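Local coordinates for putative mandelate racemase/muconate lactonizing enzyme (Bordetella bronchiseptica, PDB 3DDM), which belongs to the enolase superfamily, pairing an N-terminal capping domain with a TIM-barrel-like C-terminal domain, its precise function not being established, at residues Met218-Gly223 with Ala249-Leu254; Arg172-Lys177 with Ala198-Met203; Ile10-Val15 with Val43-Ser48. The protein carries 1 engineered substitution. One frame throughout, in Å; residues are numbered along the deposited sequence.

Interaction 1 (Met218-Gly223 with Ala249-Leu254); sequences MAQRLG and AAPMPL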
loop_
_atom_site.group_PDB
_atom_site.type_symbol
_atom_site.label_atom_id
_atom_site.label_comp_id
_atom_site.label_asym_id
_atom_site.label_seq_id
_atom_site.Cartn_x
_atom_site.Cartn_y
_atom_site.Cartn_z
ATOM N N MET A 218 0.721 -30.536 6.521
ATOM C CA MET A 218 1.984 -30.245 7.195
ATOM C C MET A 218 1.845 -30.100 8.709
ATOM O O MET A 218 2.673 -30.616 9.458
ATOM C CB MET A 218 2.623 -28.982 6.617
ATOM C CG MET A 218 3.241 -29.158 5.245
ATOM S SD MET A 218 4.556 -30.394 5.169
ATOM C CE MET A 218 5.820 -29.610 6.189
ATOM N N ALA A 219 0.808 -29.405 9.166
ATOM C CA ALA A 219 0.617 -29.227 10.601
ATOM C C ALA A 219 0.564 -30.587 11.287
ATOM O O ALA A 219 0.917 -30.722 12.455
ATOM C CB ALA A 219 -0.655 -28.456 10.867
ATOM N N GLN A 220 0.124 -31.596 10.540
ATOM C CA GLN A 220 0.017 -32.963 11.045
ATOM C C GLN A 220 1.400 -33.617 11.116
ATOM O O GLN A 220 1.785 -34.173 12.147
ATOM C CB GLN A 220 -0.880 -33.789 10.118
ATOM C CG GLN A 220 -2.019 -34.526 10.806
ATOM C CD GLN A 220 -3.179 -33.613 11.171
ATOM O OE1 GLN A 220 -3.812 -33.006 10.298
ATOM N NE2 GLN A 220 -3.469 -33.519 12.465
ATOM N N ARG A 221 2.130 -33.547 10.005
ATOM C CA ARG A 221 3.469 -34.110 9.893
ATOM C C ARG A 221 4.482 -33.432 10.822
ATOM O O ARG A 221 5.517 -34.013 11.141
ATOM C CB ARG A 221 3.948 -34.008 8.442
ATOM C CG ARG A 221 3.050 -34.754 7.463
ATOM C CD ARG A 221 3.351 -34.414 6.008
ATOM N NE ARG A 221 4.665 -34.878 5.571
ATOM C CZ ARG A 221 5.128 -34.720 4.335
ATOM N NH1 ARG A 221 4.378 -34.112 3.424
ATOM N NH2 ARG A 221 6.335 -35.169 4.006
ATOM N N LEU A 222 4.190 -32.207 11.252
ATOM C CA LEU A 222 5.088 -31.491 12.151
ATOM C C LEU A 222 4.812 -31.869 13.601
ATOM O O LEU A 222 5.691 -31.759 14.452
ATOM C CB LEU A 222 4.933 -29.973 11.995
ATOM C CG LEU A 222 5.460 -29.310 10.719
ATOM C CD1 LEU A 222 5.103 -27.840 10.745
ATOM C CD2 LEU A 222 6.962 -29.492 10.609
ATOM N N GLY A 223 3.586 -32.313 13.871
ATOM C CA GLY A 223 3.189 -32.694 15.219
ATOM C C GLY A 223 4.284 -33.273 16.097
ATOM O O GLY A 223 4.503 -32.785 17.202
ATOM N N ALA A 249 -7.632 -28.710 13.159
ATOM C CA ALA A 249 -6.865 -29.833 12.647
ATOM C C ALA A 249 -5.409 -29.833 13.097
ATOM O O ALA A 249 -4.758 -30.878 13.091
ATOM C CB ALA A 249 -6.927 -29.849 11.121
ATOM N N ALA A 250 -4.889 -28.674 13.483
ATOM C CA ALA A 250 -3.496 -28.599 13.898
ATOM C C ALA A 250 -3.263 -29.097 15.319
ATOM O O ALA A 250 -4.042 -28.817 16.230
ATOM C CB ALA A 250 -2.987 -27.181 13.751
ATOM N N PRO A 251 -2.178 -29.855 15.522
ATOM C CA PRO A 251 -1.806 -30.411 16.825
ATOM C C PRO A 251 -1.234 -29.310 17.702
ATOM O O PRO A 251 -1.302 -29.379 18.928
ATOM C CB PRO A 251 -0.733 -31.441 16.484
ATOM C CG PRO A 251 -0.843 -31.633 14.982
ATOM C CD PRO A 251 -1.232 -30.285 14.481
ATOM N N MET A 252 -0.651 -28.299 17.060
ATOM C CA MET A 252 -0.058 -27.184 17.779
ATOM C C MET A 252 -0.861 -25.919 17.541
ATOM O O MET A 252 -1.668 -25.849 16.613
ATOM C CB MET A 252 1.389 -26.958 17.313
ATOM C CG MET A 252 1.547 -26.257 15.949
ATOM S SD MET A 252 0.934 -27.171 14.516
ATOM C CE MET A 252 2.195 -28.414 14.353
ATOM N N PRO A 253 -0.667 -24.902 18.397
ATOM C CA PRO A 253 -1.419 -23.666 18.185
ATOM C C PRO A 253 -0.873 -22.850 16.999
ATOM O O PRO A 253 0.278 -23.005 16.579
ATOM C CB PRO A 253 -1.297 -22.945 19.537
ATOM C CG PRO A 253 0.000 -23.438 20.083
ATOM C CD PRO A 253 -0.023 -24.909 19.727
ATOM N N LEU A 254 -1.730 -21.991 16.467
ATOM C CA LEU A 254 -1.410 -21.150 15.338
ATOM C C LEU A 254 -1.003 -19.755 15.817
ATOM O O LEU A 254 -1.485 -19.273 16.848
ATOM C CB LEU A 254 -2.641 -21.073 14.421
ATOM C CG LEU A 254 -2.732 -22.043 13.231
ATOM C CD1 LEU A 254 -2.231 -23.422 13.592
ATOM C CD2 LEU A 254 -4.156 -22.099 12.760
#
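Gln-220 and Ala-249 share the one hydrogen bond of this contact, a side-chain amide reaching from a helix to the backbone at the end of the next. Gln-220 NE2 donates to Ala-249 O over 3.0 Å, with a bent N-H...O angle of 142°. The amide arrives almost in line with the carbonyl, at a C=O...N angle of 167°, and the oxygen is tilted somewhat from the plane of the amide. The CB of Gln-220 starts out away from the other segment; a bend at chi2 (77°) swings CD back, and NE2 comes to 4.1 Å from Pro-251 CG, the two side chains crossing at about a right angle.

The apolar contacts gather round Ala-219, whose CB points toward the loop. This CB meets Ala-250 CB at 3.9 Å and the CD of Pro-251 at 4.1 Å, while Met-252 SD lies 4.2 Å from the same CB. Met-252 bends at both chi2 and chi3, and its CE ends 3.9 Å from Leu-222 CB. Against the backbone, CG and CD of Pro-251 lie against the carbonyl oxygen of Ala-219, and Met-252 CE approaches the same oxygen. Gly-223 brings its CA to 4.2 Å from Pro-251 CG.

Beneath this layer, Ala-219 and Met-252 both rest on Leu-230 of strand 229-231, and Leu-222 turns to Ala-189 of helix 182-196. The C-terminal part of helix 212-222 is thus packed against the loop that leads from helix 240-249 into strand 254-256. It is a join between successive beta-alpha units of the TIM-barrel-like domain of the enolase superfamily, where the helical layer meets the loop entering the next barrel strand, at the N-terminal ends of the strands.

Interaction 2 (Arg172-Lys177 with Ala198-Met203); sequences RAFKLK and AATPLM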
loop_
_atom_site.group_PDB
_atom_site.type_symbol
_atom_site.label_atom_id
_atom_site.label_comp_id
_atom_site.label_asym_id
_atom_site.label_seq_id
_atom_site.Cartn_x
_atom_site.Cartn_y
_atom_site.Cartn_z
ATOM N N ARG A 172 17.881 -20.063 23.972
ATOM C CA ARG A 172 17.253 -21.276 24.484
ATOM C C ARG A 172 15.877 -21.558 23.847
ATOM O O ARG A 172 15.071 -22.311 24.399
ATOM C CB ARG A 172 17.121 -21.191 26.013
ATOM C CG ARG A 172 18.451 -21.082 26.755
ATOM C CD ARG A 172 19.285 -22.353 26.595
ATOM N NE ARG A 172 20.680 -22.178 27.006
ATOM C CZ ARG A 172 21.677 -21.839 26.188
ATOM N NH1 ARG A 172 21.459 -21.635 24.894
ATOM N NH2 ARG A 172 22.906 -21.705 26.665
ATOM N N ALA A 173 15.621 -20.951 22.691
ATOM C CA ALA A 173 14.369 -21.139 21.947
ATOM C C ALA A 173 14.666 -20.784 20.489
ATOM O O ALA A 173 15.424 -19.853 20.213
ATOM C CB ALA A 173 13.267 -20.245 22.502
ATOM N N PHE A 174 14.075 -21.527 19.557
ATOM C CA PHE A 174 14.341 -21.303 18.137
ATOM C C PHE A 174 13.111 -21.412 17.235
ATOM O O PHE A 174 12.168 -22.144 17.540
ATOM C CB PHE A 174 15.399 -22.314 17.671
ATOM C CG PHE A 174 16.576 -22.421 18.601
ATOM C CD1 PHE A 174 17.711 -21.636 18.408
ATOM C CD2 PHE A 174 16.510 -23.235 19.729
ATOM C CE1 PHE A 174 18.762 -21.655 19.332
ATOM C CE2 PHE A 174 17.552 -23.258 20.658
ATOM C CZ PHE A 174 18.679 -22.467 20.463
ATOM N N LYS A 175 13.131 -20.663 16.130
ATOM C CA LYS A 175 12.055 -20.694 15.149
ATOM C C LYS A 175 12.643 -20.973 13.770
ATOM O O LYS A 175 13.541 -20.264 13.318
ATOM C CB LYS A 175 11.277 -19.374 15.117
ATOM C CG LYS A 175 10.041 -19.431 14.196
ATOM C CD LYS A 175 9.084 -18.247 14.376
ATOM C CE LYS A 175 9.664 -16.952 13.853
ATOM N NZ LYS A 175 8.760 -15.795 14.086
ATOM N N LEU A 176 12.127 -22.016 13.121
ATOM C CA LEU A 176 12.564 -22.437 11.791
ATOM C C LEU A 176 11.667 -21.908 10.675
ATOM O O LEU A 176 10.466 -21.715 10.867
ATOM C CB LEU A 176 12.570 -23.964 11.701
ATOM C CG LEU A 176 13.718 -24.787 12.286
ATOM C CD1 LEU A 176 14.272 -24.142 13.557
ATOM C CD2 LEU A 176 13.206 -26.195 12.556
ATOM N N LYS A 177 12.264 -21.685 9.509
ATOM C CA LYS A 177 11.530 -21.221 8.339
ATOM C C LYS A 177 11.140 -22.478 7.576
ATOM O O LYS A 177 11.959 -23.372 7.383
ATOM C CB LYS A 177 12.416 -20.359 7.425
ATOM C CG LYS A 177 13.052 -19.122 8.056
ATOM C CD LYS A 177 12.346 -17.830 7.663
ATOM C CE LYS A 177 11.280 -17.426 8.689
ATOM N NZ LYS A 177 10.575 -16.149 8.326
ATOM N N ALA A 198 14.114 -31.804 24.175
ATOM C CA ALA A 198 12.670 -31.809 24.344
ATOM C C ALA A 198 12.134 -30.653 25.177
ATOM O O ALA A 198 11.017 -30.186 24.953
ATOM C CB ALA A 198 12.240 -33.124 24.961
ATOM N N ALA A 199 12.913 -30.191 26.144
ATOM C CA ALA A 199 12.451 -29.092 26.976
ATOM C C ALA A 199 12.589 -27.751 26.254
ATOM O O ALA A 199 11.969 -26.766 26.645
ATOM C CB ALA A 199 13.227 -29.069 28.291
ATOM N N THR A 200 13.391 -27.725 25.193
ATOM C CA THR A 200 13.627 -26.500 24.435
ATOM C C THR A 200 12.481 -26.129 23.494
ATOM O O THR A 200 12.062 -26.930 22.654
ATOM C CB THR A 200 14.931 -26.614 23.600
ATOM O OG1 THR A 200 16.027 -26.945 24.465
ATOM C CG2 THR A 200 15.233 -25.296 22.886
ATOM N N PRO A 201 11.958 -24.899 23.627
ATOM C CA PRO A 201 10.861 -24.374 22.809
ATOM C C PRO A 201 11.241 -24.297 21.329
ATOM O O PRO A 201 12.239 -23.678 20.974
ATOM C CB PRO A 201 10.632 -22.985 23.399
ATOM C CG PRO A 201 11.052 -23.139 24.806
ATOM C CD PRO A 201 12.309 -23.944 24.688
ATOM N N LEU A 202 10.443 -24.923 20.469
ATOM C CA LEU A 202 10.706 -24.903 19.033
ATOM C C LEU A 202 9.469 -24.400 18.282
ATOM O O LEU A 202 8.345 -24.833 18.546
ATOM C CB LEU A 202 11.100 -26.302 18.536
ATOM C CG LEU A 202 11.492 -26.417 17.056
ATOM C CD1 LEU A 202 12.613 -25.448 16.746
ATOM C CD2 LEU A 202 11.928 -27.835 16.737
ATOM N N MET A 203 9.685 -23.476 17.349
ATOM C CA MET A 203 8.600 -22.901 16.567
ATOM C C MET A 203 8.869 -23.064 15.066
ATOM O O MET A 203 9.953 -23.490 14.670
ATOM C CB MET A 203 8.439 -21.413 16.920
ATOM C CG MET A 203 8.139 -21.140 18.394
ATOM S SD MET A 203 9.542 -21.370 19.558
ATOM C CE MET A 203 9.639 -19.780 20.211
#
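Phe-174 is held to the neighbouring strand through both its backbone N and its O, and Leu-176 adds a third bond in the ladder of a parallel sheet. Phe-174 N donates to Pro-201 O at 3.2 Å, Met-203 N to Phe-174 O at 2.8 Å, and Leu-176 N to Met-203 O at 3.0 Å. The last is nearly straight at its hydrogen (174°). Phe-174 thus pairs with Leu-202 and Lys-175 with Met-203.

On the face carrying Lys-175 and Met-203, the two side chains cross at about a right angle, Lys-175 CG lying 3.7 Å from Met-203 CB. The lysine chain then leads away, and its NZ forms a salt bridge with Glu-231 and a hydrogen bond with Tyr-150. On the other face, Leu-202 CG is anti to the backbone N (chi1 -176°), and CD1 beyond it touches Leu-176 CD1 at 3.8 Å. The methyl CG2 of Thr-200 meets the edge of the Phe-174 ring in its plane, 3.8 Å from CE2. One residue before the Phe-174/Leu-202 pair, Pro-201 CB meets Ala-173 CB at 3.9 Å.

These are the two strands of a right-handed beta-alpha-beta unit in the barrel, linked by helix 182-196, which packs on Phe-174, Leu-176 and Leu-202. Strand 146-154 borders strand 174-177 on its other edge, and helix 159-169 also touches the phenylalanine.

Interaction 3 (Ile10-Val15 with Val43-Ser48); sequences ITPARV and VEVEDS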
loop_
_atom_site.group_PDB
_atom_site.type_symbol
_atom_site.label_atom_id
_atom_site.label_comp_id
_atom_site.label_asym_id
_atom_site.label_seq_id
_atom_site.Cartn_x
_atom_site.Cartn_y
_atom_site.Cartn_z
ATOM N N ILE A 10 2.540 16.831 24.582
ATOM C CA ILE A 10 3.565 16.706 23.552
ATOM C C ILE A 10 3.375 17.786 22.494
ATOM O O ILE A 10 2.260 18.003 22.024
ATOM C CB ILE A 10 3.475 15.352 22.817
ATOM C CG1 ILE A 10 3.204 14.221 23.810
ATOM C CG2 ILE A 10 4.769 15.098 22.046
ATOM C CD1 ILE A 10 4.318 13.990 24.782
ATOM N N THR A 11 4.455 18.451 22.106
ATOM C CA THR A 11 4.362 19.485 21.086
ATOM C C THR A 11 5.507 19.342 20.095
ATOM O O THR A 11 6.482 20.087 20.153
ATOM C CB THR A 11 4.406 20.903 21.697
ATOM O OG1 THR A 11 3.393 21.024 22.706
ATOM C CG2 THR A 11 4.150 21.954 20.612
ATOM N N PRO A 12 5.394 18.379 19.160
ATOM C CA PRO A 12 6.419 18.122 18.145
ATOM C C PRO A 12 6.833 19.416 17.464
ATOM O O PRO A 12 5.997 20.285 17.232
ATOM C CB PRO A 12 5.717 17.168 17.189
ATOM C CG PRO A 12 4.766 16.440 18.082
ATOM C CD PRO A 12 4.204 17.546 18.917
ATOM N N ALA A 13 8.116 19.540 17.138
ATOM C CA ALA A 13 8.622 20.742 16.492
ATOM C C ALA A 13 9.427 20.425 15.242
ATOM O O ALA A 13 9.366 21.151 14.248
ATOM C CB ALA A 13 9.475 21.526 17.464
ATOM N N ARG A 14 10.195 19.345 15.301
ATOM C CA ARG A 14 11.019 18.925 14.179
ATOM C C ARG A 14 10.942 17.413 14.119
ATOM O O ARG A 14 11.032 16.747 15.147
ATOM C CB ARG A 14 12.463 19.390 14.386
ATOM C CG ARG A 14 13.458 18.882 13.351
ATOM C CD ARG A 14 14.835 19.531 13.543
ATOM N NE ARG A 14 15.934 18.566 13.453
ATOM C CZ ARG A 14 16.189 17.623 14.362
ATOM N NH1 ARG A 14 15.428 17.508 15.447
ATOM N NH2 ARG A 14 17.204 16.782 14.185
ATOM N N VAL A 15 10.753 16.873 12.920
ATOM C CA VAL A 15 10.650 15.425 12.736
ATOM C C VAL A 15 11.512 14.987 11.559
ATOM O O VAL A 15 11.226 15.329 10.412
ATOM C CB VAL A 15 9.191 15.008 12.463
ATOM C CG1 VAL A 15 9.107 13.508 12.280
ATOM C CG2 VAL A 15 8.295 15.462 13.599
ATOM N N VAL A 43 13.583 7.243 13.134
ATOM C CA VAL A 43 12.954 8.557 13.191
ATOM C C VAL A 43 13.196 9.205 14.537
ATOM O O VAL A 43 13.232 8.523 15.569
ATOM C CB VAL A 43 11.435 8.473 12.925
ATOM C CG1 VAL A 43 11.190 8.194 11.449
ATOM C CG2 VAL A 43 10.818 7.372 13.770
ATOM N N GLU A 44 13.397 10.520 14.513
ATOM C CA GLU A 44 13.624 11.270 15.738
ATOM C C GLU A 44 12.683 12.449 15.784
ATOM O O GLU A 44 12.674 13.273 14.881
ATOM C CB GLU A 44 15.070 11.769 15.825
ATOM C CG GLU A 44 15.493 12.704 14.706
ATOM C CD GLU A 44 16.846 13.357 14.970
ATOM O OE1 GLU A 44 17.035 13.934 16.059
ATOM O OE2 GLU A 44 17.720 13.305 14.083
ATOM N N VAL A 45 11.867 12.509 16.825
ATOM C CA VAL A 45 10.940 13.614 16.987
ATOM C C VAL A 45 11.457 14.557 18.062
ATOM O O VAL A 45 11.647 14.149 19.207
ATOM C CB VAL A 45 9.553 13.137 17.422
ATOM C CG1 VAL A 45 8.659 14.354 17.675
ATOM C CG2 VAL A 45 8.955 12.228 16.352
ATOM N N GLU A 46 11.698 15.812 17.695
ATOM C CA GLU A 46 12.174 16.788 18.662
ATOM C C GLU A 46 11.017 17.589 19.245
ATOM O O GLU A 46 10.161 18.107 18.526
ATOM C CB GLU A 46 13.178 17.756 18.046
ATOM C CG GLU A 46 13.896 18.570 19.111
ATOM C CD GLU A 46 14.792 19.638 18.534
ATOM O OE1 GLU A 46 15.573 19.318 17.611
ATOM O OE2 GLU A 46 14.723 20.795 19.010
ATOM N N ASP A 47 11.026 17.681 20.566
ATOM C CA ASP A 47 10.026 18.384 21.352
ATOM C C ASP A 47 10.158 19.896 21.196
ATOM O O ASP A 47 11.150 20.397 20.659
ATOM C CB ASP A 47 10.238 18.010 22.817
ATOM C CG ASP A 47 9.032 18.250 23.665
ATOM O OD1 ASP A 47 9.096 17.907 24.868
ATOM O OD2 ASP A 47 8.025 18.772 23.139
ATOM N N SER A 48 9.155 20.617 21.679
ATOM C CA SER A 48 9.165 22.076 21.633
ATOM C C SER A 48 10.148 22.583 22.697
ATOM O O SER A 48 10.566 23.739 22.667
ATOM C CB SER A 48 7.769 22.625 21.923
ATOM O OG SER A 48 7.325 22.189 23.197
#
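Arg-14 reaches across to two acidic side chains, Glu-46 opposite it and Glu-44 farther along the same strand. CG of the arginine is anti to its backbone N (chi1 174°), and a bend at chi3 turns the chain toward the neighbouring strand. NH1 forms a salt bridge with Glu-46 OE1 at 2.8 Å, the guanidinium and carboxylate planes turned 53° apart. NH2 reaches Glu-44 OE1 at 3.4 Å, a weak hydrogen bond within a salt bridge, and here the planes are nearly perpendicular, at 82°. The CB of Glu-46 sits in the guanidinium plane, at its edge, 3.4 Å from NH1. Sharing one guanidinium probably eases the repulsion between the two carboxylates.

The backbone beneath this network departs from regular pairing. Glu-46 N donates to Arg-14 O at 2.8 Å, but Glu-46 O receives Ala-13 N at 2.9 Å and, more weakly, Arg-14 N. With Ala-13 and Arg-14 both facing Glu-46, this is a classic beta bulge, at the start of strand 14-23 and the end of strand 37-46, in the three-stranded antiparallel sheet of the N-terminal domain.

Val-15 and Val-45, a non-hydrogen-bonded pair, project from the opposite face to Arg-14 and Glu-46. Their methyls CG2 and CG1 meet at 4.2 Å, and Pro-12 CB touches the same Val-45 CG1. Leu-120 of helix 110-131 touches both valines.

Past the bulge, Thr-11 and Ser-48 touch, Thr-11 CB being 3.5 Å from Ser-48 OG. Asp-47 OD2 accepts the backbone N of Ser-48 from above the carboxylate plane, while OD1 of the same aspartate forms a salt bridge with Arg-131.

Interactions 1 and 2 belong to the barrel domain, strand 202-205 of interaction 2 leading on to helix 212-222 of interaction 1; their centres lie about 15 Å apart and their atoms do not touch. Interaction 3 lies in the N-terminal domain across the chain's centre, its centre about 47 Å from that of interaction 1 and about 41 Å from that of interaction 2. Interaction 2, the most buried, relies on parallel backbone pairing, with largely apolar contacts and one lysine leading off to a salt bridge. Interaction 1, partly buried, has a single side-chain-to-backbone hydrogen bond, with alanine, proline, leucine and methionine packing. Interaction 3, also partly buried, has one charged sheet face and one packed on helices.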